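Local coordinates for protein histone-lysine N-methyltransferase family member SUVH9 (Arabidopsis thaliana, PDB 4NJ5) that takes part in gene silencing and may bind methylated DNA and recruit RNA polymerase V to chromatin, lacking methyltransferase activity of its own, at residues I337-S342 with R353-G358; V471-H476 with P484-F489; G320-D325 with S349-V354. All blocks are in the same frame, centred on the assembly; numbering follows the deposited sequence.

Interaction 1: residues I337-S342 with R353-G358; sequences IHECGS and RVTQKG. With ZN (zinc ion), chain B; ZN (zinc ion), chain C.
Glu339 and Arg353 mark the nearest approach of the two backbones, with 5.6 Å between their CA atoms. The first segment leaves the short strand 337-338 and runs on as an extended loop. The second turns through a 3-10 segment at 355-357.

The Glu339 carboxylate meets the start of that 3-10 segment. Glu339 CG stands anti to the carbonyl carbon (chi1 -77°), and the extended chain beyond carries both oxygens to the turn. Glu339 OE2 accepts from Thr355 N at 2.7 Å on its syn side. Thr355 OG1 reaches Glu339 OE2 at 2.6 Å from above the carboxylate plane. Glu339 OE1 takes Gln356 N on its syn lone pair at 3.3 Å. Gln356 NE2 meets Glu339 OE1 on the anti side at 3.0 Å. Each oxygen is therefore gripped by at least two donors, which fixes the rotation of the carboxylate. Gln356 NE2 also donates to Cys340 O at 2.9 Å, with both acceptors close to its amide plane.

Gln356 OE1 lies in the guanidinium plane of Arg353 and accepts from NH1 at 3.0 Å. NH2 of Arg353 bonds Gly341 O at 3.0 Å, from above the carbonyl plane. Cys340 CB rests over the centre of the guanidinium. The thiolate of Cys340 bridges two zinc ions of the triangular cluster that marks the pre-SET domain. Cys302, Cys314 and Cys344 complete one site, and Cys308, Cys346 and Cys350 the other. The contact thus holds a bridging ligand against the chain that leaves the cluster.

On the SET side, Ile337 pairs through its backbone with Phe473 and Leu475 of strand 469-475. Thr355 packs on Val474 of that strand, on Met487 and Phe489 of strand 485-490, and on Phe386 of strand 386-389.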
loop_
_atom_site.group_PDB
_atom_site.type_symbol
_atom_site.label_atom_id
_atom_site.label_comp_id
_atom_site.label_asym_id
_atom_site.label_seq_id
_atom_site.Cartn_x
_atom_site.Cartn_y
_atom_site.Cartn_z
ATOM N N ILE A 337 12.416 -17.424 3.720
ATOM C CA ILE A 337 11.081 -17.851 4.110
ATOM C C ILE A 337 10.811 -19.286 3.662
ATOM O O ILE A 337 10.944 -19.617 2.480
ATOM C CB ILE A 337 9.998 -16.922 3.531
ATOM C CG1 ILE A 337 10.232 -15.479 3.986
ATOM C CG2 ILE A 337 8.615 -17.404 3.944
ATOM C CD1 ILE A 337 9.231 -14.485 3.431
ATOM N N HIS A 338 10.448 -20.137 4.617
ATOM C CA HIS A 338 10.039 -21.504 4.312
ATOM C C HIS A 338 8.518 -21.609 4.322
ATOM O O HIS A 338 7.896 -21.668 5.386
ATOM C CB HIS A 338 10.627 -22.492 5.326
ATOM C CG HIS A 338 12.124 -22.519 5.357
ATOM N ND1 HIS A 338 12.867 -23.392 4.595
ATOM C CD2 HIS A 338 13.014 -21.786 6.068
ATOM C CE1 HIS A 338 14.155 -23.194 4.830
ATOM N NE2 HIS A 338 14.269 -22.227 5.721
ATOM N N GLU A 339 7.918 -21.614 3.136
ATOM C CA GLU A 339 6.479 -21.819 3.022
ATOM C C GLU A 339 6.170 -23.307 3.084
ATOM O O GLU A 339 7.046 -24.136 2.853
ATOM C CB GLU A 339 5.934 -21.212 1.724
ATOM C CG GLU A 339 5.797 -19.699 1.769
ATOM C CD GLU A 339 5.137 -19.119 0.530
ATOM O OE1 GLU A 339 4.590 -19.893 -0.288
ATOM O OE2 GLU A 339 5.165 -17.879 0.381
ATOM N N CYS A 340 4.928 -23.644 3.404
ATOM C CA CYS A 340 4.509 -25.038 3.394
ATOM C C CYS A 340 4.485 -25.569 1.970
ATOM O O CYS A 340 4.179 -24.837 1.031
ATOM C CB CYS A 340 3.137 -25.187 4.035
ATOM S SG CYS A 340 3.095 -24.668 5.755
ATOM N N GLY A 341 4.819 -26.846 1.815
ATOM C CA GLY A 341 4.810 -27.486 0.512
ATOM C C GLY A 341 3.957 -28.740 0.488
ATOM O O GLY A 341 3.101 -28.936 1.355
ATOM N N SER A 342 4.198 -29.595 -0.504
ATOM C CA SER A 342 3.402 -30.803 -0.683
ATOM C C SER A 342 3.559 -31.780 0.479
ATOM O O SER A 342 2.669 -32.587 0.743
ATOM C CB SER A 342 3.747 -31.488 -2.011
ATOM O OG SER A 342 5.125 -31.806 -2.087
ATOM N N ARG A 353 1.252 -20.190 2.949
ATOM C CA ARG A 353 1.289 -20.532 1.528
ATOM C C ARG A 353 1.028 -19.305 0.655
ATOM O O ARG A 353 0.264 -19.374 -0.299
ATOM C CB ARG A 353 0.262 -21.626 1.208
ATOM C CG ARG A 353 0.538 -22.982 1.850
ATOM C CD ARG A 353 -0.475 -24.024 1.382
ATOM N NE ARG A 353 -0.296 -25.329 2.020
ATOM C CZ ARG A 353 0.497 -26.291 1.551
ATOM N NH1 ARG A 353 1.198 -26.094 0.444
ATOM N NH2 ARG A 353 0.591 -27.452 2.189
ATOM N N VAL A 354 1.672 -18.188 0.977
ATOM C CA VAL A 354 1.403 -16.925 0.291
ATOM C C VAL A 354 1.951 -16.851 -1.139
ATOM O O VAL A 354 1.179 -16.752 -2.093
ATOM C CB VAL A 354 1.909 -15.719 1.116
ATOM C CG1 VAL A 354 1.754 -14.420 0.329
ATOM C CG2 VAL A 354 1.153 -15.636 2.428
ATOM N N THR A 355 3.272 -16.902 -1.288
ATOM C CA THR A 355 3.899 -16.635 -2.584
ATOM C C THR A 355 3.678 -17.729 -3.633
ATOM O O THR A 355 3.772 -17.464 -4.833
ATOM C CB THR A 355 5.413 -16.345 -2.449
ATOM O OG1 THR A 355 6.098 -17.530 -2.026
ATOM C CG2 THR A 355 5.657 -15.229 -1.443
ATOM N N GLN A 356 3.380 -18.946 -3.185
ATOM C CA GLN A 356 3.121 -20.054 -4.103
ATOM C C GLN A 356 1.819 -19.872 -4.899
ATOM O O GLN A 356 1.586 -20.574 -5.881
ATOM C CB GLN A 356 3.127 -21.396 -3.358
ATOM C CG GLN A 356 2.025 -21.542 -2.321
ATOM C CD GLN A 356 2.266 -22.694 -1.357
ATOM O OE1 GLN A 356 1.528 -23.684 -1.353
ATOM N NE2 GLN A 356 3.294 -22.564 -0.523
ATOM N N LYS A 357 0.982 -18.924 -4.477
ATOM C CA LYS A 357 -0.239 -18.573 -5.208
ATOM C C LYS A 357 0.058 -17.857 -6.523
ATOM O O LYS A 357 -0.761 -17.864 -7.438
ATOM C CB LYS A 357 -1.137 -17.663 -4.362
ATOM C CG LYS A 357 -2.311 -18.350 -3.690
ATOM C CD LYS A 357 -1.872 -19.103 -2.455
ATOM C CE LYS A 357 -3.061 -19.567 -1.635
ATOM N NZ LYS A 357 -2.742 -20.823 -0.899
ATOM N N GLY A 358 1.219 -17.214 -6.601
ATOM C CA GLY A 358 1.598 -16.467 -7.790
ATOM C C GLY A 358 0.886 -15.130 -7.901
ATOM O O GLY A 358 0.083 -14.777 -7.041
HETATM ZN ZN ZN B . 4.016 -26.598 6.767
HETATM ZN ZN ZN C . 0.870 -24.653 6.657
#

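Interaction 2: residues V471-H476 with P484-F489; sequences VQFVLH and PRVMLF
Gln472 and Met487 form a hydrogen-bonded antiparallel pair, as do Val474 and Arg485. Gln472 N to Met487 O and Met487 N to Gln472 O both measure 2.9 Å. These bonds zip up a beta hairpin of the SET domain.

On one face, Val471 sets its two methyls on different partners. Val471 CG1, anti to the backbone N (chi1 174°), meets Val486 CG1 at 3.7 Å. Val471 CG2 meets Leu488 CD2 at 3.6 Å, the two side chains lying side by side. Phe473 lays CB against Pro484 CG, while its ring edge faces Val486 CG2.

On the other face, Met487 CG, anti to the carbonyl carbon (chi1 -59°), packs on Val474 CB at 3.7 Å. The chain then bends at chi2, and CE ends near the edge of the His476 ring. Arg485 is extended and passes His476 at about a right angle, with Arg485 CD 3.6 Å from His476 NE2. Gln472 also bends at chi2, and its CB and CG sit against Phe489 CE1. Gln472 NE2 turns back to donate to Val471 O at 2.8 Å.

The Arg485 guanidinium forms salt bridges with Asp477 in the hairpin loop and Glu389 of strand 386-389. Backbone pairing thus joins an apolar face to a mixed one, where the two acids probably balance the buried arginine charge.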
loop_
_atom_site.group_PDB
_atom_site.type_symbol
_atom_site.label_atom_id
_atom_site.label_comp_id
_atom_site.label_asym_id
_atom_site.label_seq_id
_atom_site.Cartn_x
_atom_site.Cartn_y
_atom_site.Cartn_z
ATOM N N VAL A 471 12.501 -7.306 -1.326
ATOM C CA VAL A 471 12.753 -8.661 -1.788
ATOM C C VAL A 471 12.820 -9.626 -0.605
ATOM O O VAL A 471 13.376 -9.296 0.445
ATOM C CB VAL A 471 14.080 -8.719 -2.577
ATOM C CG1 VAL A 471 14.436 -10.152 -2.945
ATOM C CG2 VAL A 471 13.998 -7.844 -3.819
ATOM N N GLN A 472 12.232 -10.809 -0.778
ATOM C CA GLN A 472 12.380 -11.901 0.179
ATOM C C GLN A 472 12.700 -13.196 -0.557
ATOM O O GLN A 472 12.108 -13.492 -1.598
ATOM C CB GLN A 472 11.102 -12.084 1.002
ATOM C CG GLN A 472 10.770 -10.927 1.938
ATOM C CD GLN A 472 11.644 -10.895 3.179
ATOM O OE1 GLN A 472 11.272 -11.424 4.231
ATOM N NE2 GLN A 472 12.812 -10.263 3.064
ATOM N N PHE A 473 13.635 -13.971 -0.018
ATOM C CA PHE A 473 13.941 -15.281 -0.579
ATOM C C PHE A 473 13.027 -16.352 0.022
ATOM O O PHE A 473 12.979 -16.532 1.241
ATOM C CB PHE A 473 15.421 -15.634 -0.385
ATOM C CG PHE A 473 16.363 -14.731 -1.140
ATOM C CD1 PHE A 473 16.323 -14.665 -2.524
ATOM C CD2 PHE A 473 17.290 -13.951 -0.465
ATOM C CE1 PHE A 473 17.185 -13.832 -3.224
ATOM C CE2 PHE A 473 18.159 -13.118 -1.159
ATOM C CZ PHE A 473 18.105 -13.059 -2.540
ATOM N N VAL A 474 12.323 -17.054 -0.852
ATOM C CA VAL A 474 11.333 -18.009 -0.487
ATOM C C VAL A 474 11.508 -19.400 -1.065
ATOM O O VAL A 474 11.846 -19.588 -2.183
ATOM C CB VAL A 474 9.938 -17.496 -0.793
ATOM C CG1 VAL A 474 8.905 -18.541 -0.534
ATOM C CG2 VAL A 474 9.655 -16.262 -0.005
ATOM N N LEU A 475 11.231 -20.381 -0.237
ATOM C CA LEU A 475 11.174 -21.738 -0.659
ATOM C C LEU A 475 9.785 -22.271 -0.517
ATOM O O LEU A 475 9.145 -22.090 0.488
ATOM C CB LEU A 475 12.123 -22.567 0.152
ATOM C CG LEU A 475 13.574 -22.354 -0.112
ATOM C CD1 LEU A 475 14.356 -23.014 0.980
ATOM C CD2 LEU A 475 13.963 -22.891 -1.468
ATOM N N HIS A 476 9.289 -22.902 -1.555
ATOM C CA HIS A 476 8.073 -23.651 -1.432
ATOM C C HIS A 476 8.059 -24.938 -2.165
ATOM O O HIS A 476 7.776 -25.967 -1.604
ATOM C CB HIS A 476 6.844 -22.830 -1.715
ATOM C CG HIS A 476 6.787 -22.299 -3.083
ATOM N ND1 HIS A 476 6.264 -22.966 -4.078
ATOM C CD2 HIS A 476 7.214 -21.126 -3.590
ATOM C CE1 HIS A 476 6.356 -22.243 -5.165
ATOM N NE2 HIS A 476 6.908 -21.115 -4.853
ATOM N N PRO A 484 16.739 -20.447 -3.599
ATOM C CA PRO A 484 15.386 -20.029 -3.230
ATOM C C PRO A 484 14.811 -19.113 -4.298
ATOM O O PRO A 484 15.562 -18.560 -5.098
ATOM C CB PRO A 484 15.611 -19.240 -1.942
ATOM C CG PRO A 484 16.968 -18.656 -2.117
ATOM C CD PRO A 484 17.769 -19.697 -2.856
ATOM N N ARG A 485 13.495 -18.952 -4.314
ATOM C CA ARG A 485 12.875 -18.040 -5.261
ATOM C C ARG A 485 12.981 -16.596 -4.781
ATOM O O ARG A 485 13.218 -16.332 -3.601
ATOM C CB ARG A 485 11.420 -18.432 -5.520
ATOM C CG ARG A 485 11.287 -19.834 -6.090
ATOM C CD ARG A 485 9.901 -20.115 -6.624
ATOM N NE ARG A 485 9.866 -21.405 -7.302
ATOM C CZ ARG A 485 10.039 -21.572 -8.610
ATOM N NH1 ARG A 485 9.998 -22.791 -9.136
ATOM N NH2 ARG A 485 10.248 -20.522 -9.393
ATOM N N VAL A 486 12.826 -15.667 -5.716
ATOM C CA VAL A 486 12.877 -14.249 -5.410
ATOM C C VAL A 486 11.454 -13.711 -5.433
ATOM O O VAL A 486 10.823 -13.656 -6.491
ATOM C CB VAL A 486 13.741 -13.497 -6.445
ATOM C CG1 VAL A 486 13.949 -12.050 -6.027
ATOM C CG2 VAL A 486 15.083 -14.204 -6.628
ATOM N N MET A 487 10.939 -13.339 -4.264
ATOM C CA MET A 487 9.559 -12.878 -4.157
ATOM C C MET A 487 9.493 -11.412 -3.749
ATOM O O MET A 487 10.207 -10.977 -2.847
ATOM C CB MET A 487 8.782 -13.742 -3.163
ATOM C CG MET A 487 8.749 -15.220 -3.521
ATOM S SD MET A 487 7.890 -15.526 -5.072
ATOM C CE MET A 487 7.763 -17.316 -5.057
ATOM N N LEU A 488 8.631 -10.654 -4.415
ATOM C CA LEU A 488 8.552 -9.218 -4.185
ATOM C C LEU A 488 7.346 -8.843 -3.342
ATOM O O LEU A 488 6.255 -9.383 -3.520
ATOM C CB LEU A 488 8.518 -8.467 -5.514
ATOM C CG LEU A 488 9.685 -8.799 -6.443
ATOM C CD1 LEU A 488 9.529 -8.077 -7.763
ATOM C CD2 LEU A 488 11.011 -8.441 -5.784
ATOM N N PHE A 489 7.556 -7.910 -2.419
ATOM C CA PHE A 489 6.491 -7.462 -1.536
ATOM C C PHE A 489 6.403 -5.946 -1.543
ATOM O O PHE A 489 7.421 -5.259 -1.600
ATOM C CB PHE A 489 6.746 -7.941 -0.105
ATOM C CG PHE A 489 6.691 -9.434 0.063
ATOM C CD1 PHE A 489 7.755 -10.233 -0.333
ATOM C CD2 PHE A 489 5.585 -10.036 0.640
ATOM C CE1 PHE A 489 7.709 -11.605 -0.171
ATOM C CE2 PHE A 489 5.534 -11.414 0.806
ATOM C CZ PHE A 489 6.597 -12.198 0.400
#

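Interaction 3: residues G320-D325 with S349-V354; sequences GEIAYD and SCRNRV. With ZN (zinc ion), chain C.
A type I beta turn from Cys350 to Arg353 closes the zinc-binding chain of the pre-SET domain, and Arg351 and Asn352 at its middle meet the loop 320-325. Cys350 SG binds one zinc ion at 2.4 Å, one of the two that Cys340 bridges. Cys350 SG also accepts from Asn352 N at 3.2 Å.

Arg351 reaches across to the loop. Its CG lies between the backbone N and the carbonyl carbon (chi1 72°), and the chain then runs extended to NE. Arg351 NH1 donates to Tyr324 O at 2.8 Å, almost in line with the carbonyl, but the bond is bent at the hydrogen (139°). Ile322 lies over one guanidinium face, with CB toward the rim and Ile322 CG1 3.4 Å from Arg351 NH2. A water in the guanidinium plane links NH1 to Ile322 O. NE and NH2 go to the carbonyls of Cys308 and Gly309.

Asn352 OD1 lies at the edge of the Tyr324 ring, in its plane. A second water donates to Asn352 OD1 at 2.8 Å and accepts from Ala323 N. Asn352 ND2 bonds His338 O, beyond the two segments.

Tyr324 is held between two small aliphatic groups. Val354 CG2 sits over one face, 3.5 Å from the ring centroid, in a CH-pi contact. Ala323 CB lies over the opposite face, toward its rim.

Arg351 thus ties backbone carbonyls of the loop to those of the zinc-binding chain. The N-H donated to Cys350 SG would be expected to stabilise negative charge on this zinc-bound thiolate.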
loop_
_atom_site.group_PDB
_atom_site.type_symbol
_atom_site.label_atom_id
_atom_site.label_comp_id
_atom_site.label_asym_id
_atom_site.label_seq_id
_atom_site.Cartn_x
_atom_site.Cartn_y
_atom_site.Cartn_z
ATOM N N GLY A 320 11.070 -19.791 14.487
ATOM C CA GLY A 320 10.060 -19.605 15.512
ATOM C C GLY A 320 8.945 -18.644 15.138
ATOM O O GLY A 320 8.070 -18.367 15.953
ATOM N N GLU A 321 8.954 -18.141 13.908
ATOM C CA GLU A 321 7.913 -17.205 13.498
ATOM C C GLU A 321 7.495 -17.369 12.041
ATOM O O GLU A 321 8.284 -17.134 11.132
ATOM C CB GLU A 321 8.343 -15.759 13.759
ATOM C CG GLU A 321 7.210 -14.753 13.607
ATOM C CD GLU A 321 7.686 -13.314 13.643
ATOM O OE1 GLU A 321 8.800 -13.042 13.149
ATOM O OE2 GLU A 321 6.946 -12.456 14.164
ATOM N N ILE A 322 6.245 -17.775 11.837
ATOM C CA ILE A 322 5.665 -17.868 10.506
ATOM C C ILE A 322 5.709 -16.496 9.845
ATOM O O ILE A 322 5.281 -15.504 10.429
ATOM C CB ILE A 322 4.210 -18.364 10.567
ATOM C CG1 ILE A 322 4.140 -19.741 11.226
ATOM C CG2 ILE A 322 3.611 -18.427 9.173
ATOM C CD1 ILE A 322 4.651 -20.864 10.350
ATOM N N ALA A 323 6.233 -16.446 8.625
ATOM C CA ALA A 323 6.483 -15.181 7.936
ATOM C C ALA A 323 5.258 -14.273 7.784
ATOM O O ALA A 323 5.394 -13.054 7.774
ATOM C CB ALA A 323 7.118 -15.437 6.580
ATOM N N TYR A 324 4.070 -14.858 7.666
ATOM C CA TYR A 324 2.890 -14.074 7.311
ATOM C C TYR A 324 1.796 -14.118 8.366
ATOM O O TYR A 324 1.694 -15.081 9.127
ATOM C CB TYR A 324 2.310 -14.557 5.981
ATOM C CG TYR A 324 3.347 -14.917 4.948
ATOM C CD1 TYR A 324 3.843 -13.965 4.068
ATOM C CD2 TYR A 324 3.825 -16.214 4.844
ATOM C CE1 TYR A 324 4.787 -14.297 3.116
ATOM C CE2 TYR A 324 4.769 -16.557 3.897
ATOM C CZ TYR A 324 5.246 -15.595 3.034
ATOM O OH TYR A 324 6.191 -15.936 2.089
ATOM N N ASP A 325 0.973 -13.070 8.398
ATOM C CA ASP A 325 -0.218 -13.066 9.241
ATOM C C ASP A 325 -1.341 -13.838 8.548
ATOM O O ASP A 325 -1.113 -14.463 7.509
ATOM C CB ASP A 325 -0.649 -11.635 9.629
ATOM C CG ASP A 325 -1.081 -10.778 8.432
ATOM O OD1 ASP A 325 -1.232 -11.295 7.303
ATOM O OD2 ASP A 325 -1.295 -9.563 8.637
ATOM N N SER A 349 -5.553 -22.993 2.105
ATOM C CA SER A 349 -5.918 -21.771 2.817
ATOM C C SER A 349 -4.947 -21.414 3.944
ATOM O O SER A 349 -5.085 -20.364 4.570
ATOM C CB SER A 349 -7.331 -21.885 3.386
ATOM O OG SER A 349 -7.353 -22.765 4.495
ATOM N N CYS A 350 -3.980 -22.288 4.211
ATOM C CA CYS A 350 -2.993 -22.032 5.258
ATOM C C CYS A 350 -2.244 -20.714 5.045
ATOM O O CYS A 350 -1.858 -20.381 3.925
ATOM C CB CYS A 350 -1.987 -23.178 5.347
ATOM S SG CYS A 350 -0.574 -22.794 6.401
ATOM N N ARG A 351 -2.033 -19.975 6.131
ATOM C CA ARG A 351 -1.374 -18.671 6.056
ATOM C C ARG A 351 0.092 -18.756 5.625
ATOM O O ARG A 351 0.705 -17.743 5.299
ATOM C CB ARG A 351 -1.473 -17.935 7.395
ATOM C CG ARG A 351 -0.592 -18.514 8.495
ATOM C CD ARG A 351 -0.672 -17.670 9.757
ATOM N NE ARG A 351 -0.085 -18.347 10.910
ATOM C CZ ARG A 351 0.880 -17.835 11.667
ATOM N NH1 ARG A 351 1.374 -16.636 11.399
ATOM N NH2 ARG A 351 1.353 -18.526 12.696
ATOM N N ASN A 352 0.658 -19.957 5.626
ATOM C CA ASN A 352 2.053 -20.113 5.239
ATOM C C ASN A 352 2.205 -20.581 3.791
ATOM O O ASN A 352 3.163 -21.276 3.444
ATOM C CB ASN A 352 2.787 -21.053 6.199
ATOM C CG ASN A 352 4.290 -20.848 6.174
ATOM O OD1 ASN A 352 4.772 -19.746 5.902
ATOM N ND2 ASN A 352 5.040 -21.914 6.440
ATOM N N ARG A 353 1.252 -20.190 2.949
ATOM C CA ARG A 353 1.289 -20.532 1.528
ATOM C C ARG A 353 1.028 -19.305 0.655
ATOM O O ARG A 353 0.264 -19.374 -0.299
ATOM C CB ARG A 353 0.262 -21.626 1.208
ATOM C CG ARG A 353 0.538 -22.982 1.850
ATOM C CD ARG A 353 -0.475 -24.024 1.382
ATOM N NE ARG A 353 -0.296 -25.329 2.020
ATOM C CZ ARG A 353 0.497 -26.291 1.551
ATOM N NH1 ARG A 353 1.198 -26.094 0.444
ATOM N NH2 ARG A 353 0.591 -27.452 2.189
ATOM N N VAL A 354 1.672 -18.188 0.977
ATOM C CA VAL A 354 1.403 -16.925 0.291
ATOM C C VAL A 354 1.951 -16.851 -1.139
ATOM O O VAL A 354 1.179 -16.752 -2.093
ATOM C CB VAL A 354 1.909 -15.719 1.116
ATOM C CG1 VAL A 354 1.754 -14.420 0.329
ATOM C CG2 VAL A 354 1.153 -15.636 2.428
HETATM ZN ZN ZN C . 0.870 -24.653 6.657
HETATM O O HOH W 1 3.483 -15.677 12.853
HETATM O O HOH W 2 6.863 -18.650 7.349
#

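How the interactions relate
From the N terminus, the chain first enters 320-325, then 337-342, and returns through 349-358. Interaction 3 closes the longer loop of the pre-SET region. Interaction 1 closes a shorter one that begins inside it and ends on the same piece of chain, a little further on; the two share Arg353 and Val354. Both touch the same zinc ion, and Tyr324 OH of interaction 3 lies 2.8 Å from Glu339 OE2 of interaction 1. Interaction 2 follows in series as a local hairpin in the SET domain. Strand 337-338 joins its sheet beside strand 469-475, and Tyr324 packs on Phe489. Together they tie the zinc cluster to the SET sheet.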